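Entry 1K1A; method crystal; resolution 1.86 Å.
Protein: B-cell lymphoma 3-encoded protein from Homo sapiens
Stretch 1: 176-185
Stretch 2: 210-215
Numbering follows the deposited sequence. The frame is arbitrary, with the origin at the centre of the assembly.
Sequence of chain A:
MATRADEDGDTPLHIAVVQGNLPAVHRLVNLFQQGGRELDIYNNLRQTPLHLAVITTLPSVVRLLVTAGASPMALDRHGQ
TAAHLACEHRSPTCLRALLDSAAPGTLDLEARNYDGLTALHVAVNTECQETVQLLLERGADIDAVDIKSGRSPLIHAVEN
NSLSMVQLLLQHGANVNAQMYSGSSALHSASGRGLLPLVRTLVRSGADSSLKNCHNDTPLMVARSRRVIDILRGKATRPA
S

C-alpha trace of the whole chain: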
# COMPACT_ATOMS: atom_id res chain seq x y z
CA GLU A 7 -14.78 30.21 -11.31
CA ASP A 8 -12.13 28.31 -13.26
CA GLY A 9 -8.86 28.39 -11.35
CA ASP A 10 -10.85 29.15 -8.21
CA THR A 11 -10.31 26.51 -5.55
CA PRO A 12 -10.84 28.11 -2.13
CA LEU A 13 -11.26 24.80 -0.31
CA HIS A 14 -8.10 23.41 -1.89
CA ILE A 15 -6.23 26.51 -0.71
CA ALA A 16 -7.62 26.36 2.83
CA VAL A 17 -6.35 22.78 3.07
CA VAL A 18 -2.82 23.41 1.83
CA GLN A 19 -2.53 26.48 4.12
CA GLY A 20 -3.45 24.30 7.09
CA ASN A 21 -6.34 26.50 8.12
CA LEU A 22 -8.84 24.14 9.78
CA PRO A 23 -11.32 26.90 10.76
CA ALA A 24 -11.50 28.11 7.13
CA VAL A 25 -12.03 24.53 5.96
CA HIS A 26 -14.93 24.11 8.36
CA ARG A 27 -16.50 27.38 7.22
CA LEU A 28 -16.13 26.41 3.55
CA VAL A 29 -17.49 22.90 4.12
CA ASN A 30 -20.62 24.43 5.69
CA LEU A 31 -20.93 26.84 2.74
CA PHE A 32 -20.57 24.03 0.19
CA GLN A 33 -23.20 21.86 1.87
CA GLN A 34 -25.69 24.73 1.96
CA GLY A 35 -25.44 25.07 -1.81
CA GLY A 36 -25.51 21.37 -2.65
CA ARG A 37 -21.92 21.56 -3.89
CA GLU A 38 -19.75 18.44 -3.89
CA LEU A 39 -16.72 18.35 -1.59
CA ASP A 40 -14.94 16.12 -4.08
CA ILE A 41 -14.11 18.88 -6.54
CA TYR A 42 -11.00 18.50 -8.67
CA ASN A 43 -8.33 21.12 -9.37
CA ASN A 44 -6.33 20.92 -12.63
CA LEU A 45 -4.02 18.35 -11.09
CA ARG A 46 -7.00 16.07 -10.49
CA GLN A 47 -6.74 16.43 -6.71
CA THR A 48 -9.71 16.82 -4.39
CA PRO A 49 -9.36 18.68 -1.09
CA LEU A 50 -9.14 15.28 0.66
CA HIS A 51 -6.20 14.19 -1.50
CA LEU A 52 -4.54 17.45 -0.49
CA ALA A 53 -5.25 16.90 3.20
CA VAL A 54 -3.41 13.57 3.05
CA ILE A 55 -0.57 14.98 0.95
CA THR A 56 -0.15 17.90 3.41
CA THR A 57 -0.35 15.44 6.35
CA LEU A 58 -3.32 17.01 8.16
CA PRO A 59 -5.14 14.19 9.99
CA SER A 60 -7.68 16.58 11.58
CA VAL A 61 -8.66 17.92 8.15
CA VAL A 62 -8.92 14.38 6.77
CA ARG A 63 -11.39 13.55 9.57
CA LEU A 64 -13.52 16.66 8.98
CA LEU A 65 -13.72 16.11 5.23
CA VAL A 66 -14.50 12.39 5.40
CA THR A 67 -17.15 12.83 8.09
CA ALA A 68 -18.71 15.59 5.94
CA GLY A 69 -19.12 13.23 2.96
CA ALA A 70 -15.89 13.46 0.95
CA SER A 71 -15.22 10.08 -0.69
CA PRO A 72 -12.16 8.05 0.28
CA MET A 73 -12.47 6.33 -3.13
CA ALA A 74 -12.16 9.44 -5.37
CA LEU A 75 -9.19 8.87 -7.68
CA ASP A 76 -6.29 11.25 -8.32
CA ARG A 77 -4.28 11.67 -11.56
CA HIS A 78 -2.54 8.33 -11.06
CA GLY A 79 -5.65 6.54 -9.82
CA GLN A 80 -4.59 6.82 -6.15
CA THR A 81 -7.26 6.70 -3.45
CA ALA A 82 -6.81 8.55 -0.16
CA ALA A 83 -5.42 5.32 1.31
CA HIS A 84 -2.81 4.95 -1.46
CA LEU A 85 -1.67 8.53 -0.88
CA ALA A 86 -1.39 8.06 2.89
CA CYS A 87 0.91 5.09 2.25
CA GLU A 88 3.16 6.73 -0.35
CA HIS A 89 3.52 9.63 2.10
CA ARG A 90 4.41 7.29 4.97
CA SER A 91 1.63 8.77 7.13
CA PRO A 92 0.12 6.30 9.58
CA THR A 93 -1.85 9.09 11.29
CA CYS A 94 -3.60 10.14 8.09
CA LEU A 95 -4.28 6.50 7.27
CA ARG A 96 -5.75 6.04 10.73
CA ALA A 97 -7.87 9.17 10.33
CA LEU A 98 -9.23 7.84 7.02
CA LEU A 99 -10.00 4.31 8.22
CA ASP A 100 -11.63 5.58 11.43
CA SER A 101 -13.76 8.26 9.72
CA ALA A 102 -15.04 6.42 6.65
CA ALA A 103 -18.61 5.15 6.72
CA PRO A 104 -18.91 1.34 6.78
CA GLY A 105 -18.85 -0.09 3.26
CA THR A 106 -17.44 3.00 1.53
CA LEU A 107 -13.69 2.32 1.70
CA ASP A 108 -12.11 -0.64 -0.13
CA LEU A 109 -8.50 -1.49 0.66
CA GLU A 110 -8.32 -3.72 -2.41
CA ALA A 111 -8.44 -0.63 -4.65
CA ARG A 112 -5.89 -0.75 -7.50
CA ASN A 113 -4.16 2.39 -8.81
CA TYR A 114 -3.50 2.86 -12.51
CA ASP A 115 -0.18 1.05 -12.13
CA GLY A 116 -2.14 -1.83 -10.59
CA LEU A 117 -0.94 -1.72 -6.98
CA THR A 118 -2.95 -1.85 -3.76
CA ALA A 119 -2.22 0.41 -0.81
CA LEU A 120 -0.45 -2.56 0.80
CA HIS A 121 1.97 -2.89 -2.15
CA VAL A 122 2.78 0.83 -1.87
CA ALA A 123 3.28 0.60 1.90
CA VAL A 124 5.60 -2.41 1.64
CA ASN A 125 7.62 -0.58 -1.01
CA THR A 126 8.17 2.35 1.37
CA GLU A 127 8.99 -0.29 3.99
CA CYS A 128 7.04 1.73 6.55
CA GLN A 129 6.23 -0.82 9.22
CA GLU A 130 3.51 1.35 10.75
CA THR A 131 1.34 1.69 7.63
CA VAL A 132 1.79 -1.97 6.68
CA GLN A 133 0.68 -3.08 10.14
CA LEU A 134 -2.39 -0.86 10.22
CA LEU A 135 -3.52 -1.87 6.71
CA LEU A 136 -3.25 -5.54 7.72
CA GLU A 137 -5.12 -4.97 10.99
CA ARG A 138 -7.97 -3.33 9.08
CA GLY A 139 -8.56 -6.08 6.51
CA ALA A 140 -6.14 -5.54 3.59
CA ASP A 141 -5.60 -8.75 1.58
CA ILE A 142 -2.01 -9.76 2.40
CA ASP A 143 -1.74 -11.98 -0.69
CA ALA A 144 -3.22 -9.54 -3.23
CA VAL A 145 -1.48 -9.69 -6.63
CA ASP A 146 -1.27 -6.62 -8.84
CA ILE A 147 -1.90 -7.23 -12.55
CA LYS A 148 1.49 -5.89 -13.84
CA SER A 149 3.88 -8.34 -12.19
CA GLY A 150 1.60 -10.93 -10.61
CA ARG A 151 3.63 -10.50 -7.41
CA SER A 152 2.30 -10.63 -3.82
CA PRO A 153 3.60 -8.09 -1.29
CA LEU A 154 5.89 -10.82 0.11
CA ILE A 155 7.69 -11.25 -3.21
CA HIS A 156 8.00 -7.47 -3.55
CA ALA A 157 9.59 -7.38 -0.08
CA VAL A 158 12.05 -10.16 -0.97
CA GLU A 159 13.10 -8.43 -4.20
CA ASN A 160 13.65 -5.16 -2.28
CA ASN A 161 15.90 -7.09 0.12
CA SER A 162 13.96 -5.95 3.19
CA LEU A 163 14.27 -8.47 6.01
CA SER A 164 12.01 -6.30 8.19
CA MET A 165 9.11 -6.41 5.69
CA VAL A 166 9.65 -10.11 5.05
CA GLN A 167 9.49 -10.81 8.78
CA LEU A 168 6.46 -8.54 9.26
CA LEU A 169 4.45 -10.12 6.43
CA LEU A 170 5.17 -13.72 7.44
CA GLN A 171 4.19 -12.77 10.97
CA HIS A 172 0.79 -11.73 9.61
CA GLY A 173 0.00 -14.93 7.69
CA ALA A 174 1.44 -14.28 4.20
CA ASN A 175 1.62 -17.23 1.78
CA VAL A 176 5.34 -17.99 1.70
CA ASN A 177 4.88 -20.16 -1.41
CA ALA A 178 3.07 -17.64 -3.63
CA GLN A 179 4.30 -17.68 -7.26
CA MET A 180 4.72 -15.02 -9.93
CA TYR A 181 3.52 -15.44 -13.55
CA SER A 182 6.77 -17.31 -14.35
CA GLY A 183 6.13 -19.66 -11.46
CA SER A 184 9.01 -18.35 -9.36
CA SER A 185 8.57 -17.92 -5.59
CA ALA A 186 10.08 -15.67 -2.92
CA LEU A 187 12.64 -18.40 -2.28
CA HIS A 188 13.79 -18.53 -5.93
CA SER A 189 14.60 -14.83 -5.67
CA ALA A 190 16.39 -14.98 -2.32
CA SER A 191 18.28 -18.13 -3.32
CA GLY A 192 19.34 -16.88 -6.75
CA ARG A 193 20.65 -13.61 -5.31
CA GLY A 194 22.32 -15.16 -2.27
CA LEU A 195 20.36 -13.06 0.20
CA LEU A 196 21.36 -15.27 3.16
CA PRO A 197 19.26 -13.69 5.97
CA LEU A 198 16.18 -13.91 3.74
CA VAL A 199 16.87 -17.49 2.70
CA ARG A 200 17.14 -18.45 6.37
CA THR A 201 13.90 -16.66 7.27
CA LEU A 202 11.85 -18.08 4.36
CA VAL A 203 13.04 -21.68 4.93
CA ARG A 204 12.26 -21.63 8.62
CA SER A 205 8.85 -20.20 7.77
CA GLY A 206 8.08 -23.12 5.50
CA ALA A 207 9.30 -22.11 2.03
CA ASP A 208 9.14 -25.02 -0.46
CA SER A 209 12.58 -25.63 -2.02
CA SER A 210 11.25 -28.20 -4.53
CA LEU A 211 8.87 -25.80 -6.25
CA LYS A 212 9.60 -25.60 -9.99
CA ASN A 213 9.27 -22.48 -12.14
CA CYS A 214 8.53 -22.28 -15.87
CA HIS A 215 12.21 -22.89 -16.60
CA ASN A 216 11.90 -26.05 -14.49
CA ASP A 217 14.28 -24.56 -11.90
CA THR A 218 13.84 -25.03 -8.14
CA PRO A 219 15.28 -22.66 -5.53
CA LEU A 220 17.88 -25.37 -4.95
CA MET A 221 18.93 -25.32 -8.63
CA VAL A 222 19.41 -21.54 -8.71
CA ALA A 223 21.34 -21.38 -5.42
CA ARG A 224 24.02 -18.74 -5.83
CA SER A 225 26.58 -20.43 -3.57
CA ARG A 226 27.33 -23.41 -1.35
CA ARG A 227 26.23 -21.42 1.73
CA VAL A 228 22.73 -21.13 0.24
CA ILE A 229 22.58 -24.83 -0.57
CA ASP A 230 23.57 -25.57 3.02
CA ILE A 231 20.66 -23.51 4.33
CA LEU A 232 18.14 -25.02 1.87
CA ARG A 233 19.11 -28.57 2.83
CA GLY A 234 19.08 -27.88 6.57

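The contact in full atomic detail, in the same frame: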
# COMPACT_ATOMS: atom_id res chain seq x y z
N VAL A 176 3.92 -17.97 2.00
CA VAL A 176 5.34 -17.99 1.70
C VAL A 176 5.64 -18.67 0.34
O VAL A 176 6.70 -18.45 -0.26
CB VAL A 176 6.15 -18.65 2.87
CG1 VAL A 176 5.89 -20.15 2.93
CG2 VAL A 176 7.62 -18.35 2.75
N ASN A 177 4.70 -19.46 -0.14
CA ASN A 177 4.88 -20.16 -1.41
C ASN A 177 4.11 -19.58 -2.61
O ASN A 177 3.92 -20.26 -3.62
CB ASN A 177 4.61 -21.64 -1.24
CG ASN A 177 5.64 -22.32 -0.36
OD1 ASN A 177 6.84 -22.11 -0.53
ND2 ASN A 177 5.17 -23.11 0.60
N ALA A 178 3.70 -18.33 -2.50
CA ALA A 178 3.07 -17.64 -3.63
C ALA A 178 4.02 -17.60 -4.83
O ALA A 178 5.24 -17.46 -4.66
CB ALA A 178 2.66 -16.24 -3.22
N GLN A 179 3.47 -17.71 -6.04
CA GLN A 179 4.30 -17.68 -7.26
C GLN A 179 3.93 -16.54 -8.21
O GLN A 179 2.76 -16.15 -8.31
CB GLN A 179 4.18 -19.01 -8.02
CG GLN A 179 4.81 -20.21 -7.33
CD GLN A 179 4.43 -21.52 -8.02
OE1 GLN A 179 5.24 -22.11 -8.72
NE2 GLN A 179 3.19 -21.94 -7.83
N MET A 180 4.93 -16.03 -8.92
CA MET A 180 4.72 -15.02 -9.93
C MET A 180 4.26 -15.70 -11.22
O MET A 180 4.20 -16.92 -11.29
CB MET A 180 6.03 -14.30 -10.21
CG MET A 180 6.65 -13.62 -9.02
SD MET A 180 8.15 -12.74 -9.49
CE MET A 180 9.14 -14.05 -10.01
N TYR A 181 3.94 -14.90 -12.25
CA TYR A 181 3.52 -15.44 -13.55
C TYR A 181 4.46 -16.55 -14.06
O TYR A 181 4.01 -17.57 -14.61
CB TYR A 181 3.45 -14.32 -14.60
CG TYR A 181 2.29 -13.36 -14.43
CD1 TYR A 181 0.98 -13.81 -14.39
CD2 TYR A 181 2.50 -11.99 -14.36
CE1 TYR A 181 -0.08 -12.93 -14.25
CE2 TYR A 181 1.45 -11.10 -14.21
CZ TYR A 181 0.16 -11.58 -14.16
OH TYR A 181 -0.90 -10.71 -14.01
N SER A 182 5.76 -16.35 -13.90
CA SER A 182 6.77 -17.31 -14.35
C SER A 182 6.81 -18.56 -13.49
O SER A 182 7.48 -19.55 -13.82
CB SER A 182 8.15 -16.66 -14.33
OG SER A 182 8.52 -16.34 -12.99
N GLY A 183 6.13 -18.53 -12.35
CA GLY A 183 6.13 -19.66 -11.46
C GLY A 183 7.22 -19.61 -10.40
O GLY A 183 7.39 -20.55 -9.64
N SER A 184 7.98 -18.52 -10.37
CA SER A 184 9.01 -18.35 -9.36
C SER A 184 8.43 -17.85 -8.03
O SER A 184 7.47 -17.07 -8.01
CB SER A 184 10.10 -17.40 -9.85
OG SER A 184 10.92 -18.01 -10.84
N SER A 185 9.02 -18.30 -6.92
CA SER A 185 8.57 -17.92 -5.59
C SER A 185 9.55 -16.97 -4.91
O SER A 185 10.60 -16.64 -5.46
CB SER A 185 8.39 -19.17 -4.72
OG SER A 185 9.65 -19.80 -4.50
N SER A 210 11.41 -27.28 -3.41
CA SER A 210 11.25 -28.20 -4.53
C SER A 210 10.31 -27.63 -5.59
O SER A 210 10.05 -28.27 -6.61
CB SER A 210 10.71 -29.55 -4.05
OG SER A 210 9.33 -29.45 -3.74
N LEU A 211 9.80 -26.43 -5.34
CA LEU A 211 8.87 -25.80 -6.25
C LEU A 211 9.55 -25.40 -7.56
O LEU A 211 10.54 -24.68 -7.55
CB LEU A 211 8.26 -24.57 -5.59
CG LEU A 211 7.11 -23.90 -6.32
CD1 LEU A 211 5.98 -24.88 -6.58
CD2 LEU A 211 6.63 -22.71 -5.52
N LYS A 212 9.02 -25.88 -8.68
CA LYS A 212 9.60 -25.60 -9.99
C LYS A 212 8.98 -24.38 -10.66
O LYS A 212 7.77 -24.16 -10.54
CB LYS A 212 9.45 -26.81 -10.91
CG LYS A 212 9.99 -28.11 -10.35
CD LYS A 212 9.77 -29.26 -11.33
CE LYS A 212 10.60 -29.10 -12.59
NZ LYS A 212 12.06 -29.24 -12.31
N ASN A 213 9.80 -23.58 -11.34
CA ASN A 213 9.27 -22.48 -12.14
C ASN A 213 9.11 -22.90 -13.59
O ASN A 213 9.27 -24.08 -13.92
CB ASN A 213 10.10 -21.19 -12.00
CG ASN A 213 11.55 -21.34 -12.49
OD1 ASN A 213 11.88 -22.21 -13.29
ND2 ASN A 213 12.42 -20.47 -12.01
N CYS A 214 8.79 -21.95 -14.46
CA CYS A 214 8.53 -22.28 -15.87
C CYS A 214 9.78 -22.78 -16.58
O CYS A 214 9.69 -23.47 -17.60
CB CYS A 214 7.97 -21.06 -16.62
SG CYS A 214 9.05 -19.62 -16.61
N HIS A 215 10.94 -22.44 -16.04
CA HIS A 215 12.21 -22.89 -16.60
C HIS A 215 12.57 -24.25 -16.01
O HIS A 215 13.62 -24.82 -16.32
CB HIS A 215 13.31 -21.85 -16.33
CG HIS A 215 14.61 -22.14 -17.03
ND1 HIS A 215 15.82 -22.11 -16.38
CD2 HIS A 215 14.88 -22.44 -18.32
CE1 HIS A 215 16.79 -22.38 -17.25
NE2 HIS A 215 16.24 -22.59 -18.43

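The two stretches are loop segments of one chain, with no regular helix or strand in either. Their CA atoms come closest at Gly 183 and Asn 213, 4.3 Å apart. The contact is small, burying 335 Å² in total, and two hydrogen bonds cross it.

Stretch 1 is shaped by a type I beta turn from Met 180 to Gly 183. Gly 183 N closes the turn by donating to Met 180 O at 2.7 Å. Met 180 N also donates to Ser 184 O, just past the turn, at 2.9 Å. These bonds use Met 180 at both its amide and its carbonyl.

Ser 182 O accepts the backbone bond of the contact, from Cys 214 N at 2.8 Å. The bond joins main chain to main chain, so it does not depend on either side chain. Beside it, Ser 182 CB and Cys 214 SG meet at 3.8 Å, a van der Waals contact. Within its own stretch, Ser 182 OG receives a weak hydrogen bond from Ser 184 N, at 3.5 Å.

Asn 213 is satisfied at both ends of its amide. Asn 213 ND2 donates to Ser 184 OG at 3.1 Å, the second bond across the contact. Asn 213 OD1 accepts a weak bond from His 215 N at 2.9 Å, and is also hydrogen-bonded to a residue just beyond the stretches. The side chain thus ties Ser 184, just after the turn, to stretch 2 and also bonds within its own loop.

Gly 183 allows the close approach. A CB here would point toward stretch 2 and lie 3.4 Å from Asn 213 CA, which is tight. The backbone angles, phi 91° and psi 4°, call for glycine on their own, since a CB would also jam against the preceding carbonyl oxygen. In the absence of a side chain, Asn 213 CB packs 3.7 Å from Gly 183 C.

Leu 211 supplies the apolar part and has the largest area covered by the other stretch, 82 Å². The CA-to-CB bond of Leu 211 points toward stretch 1. Leu 211 CD2 lies 4.0 Å from Ser 185 CB and 4.1 Å from Asn 177 O. These are packing contacts. Ser 185 is buried and sits at the N-cap position, right before a helix. The CA-to-CB bond of Gln 179 points toward stretch 2, and its side chain lies against Leu 211. The CA-to-CB bond of Lys 212 points away, and its NZ is hydrogen-bonded to a residue just outside the stretches.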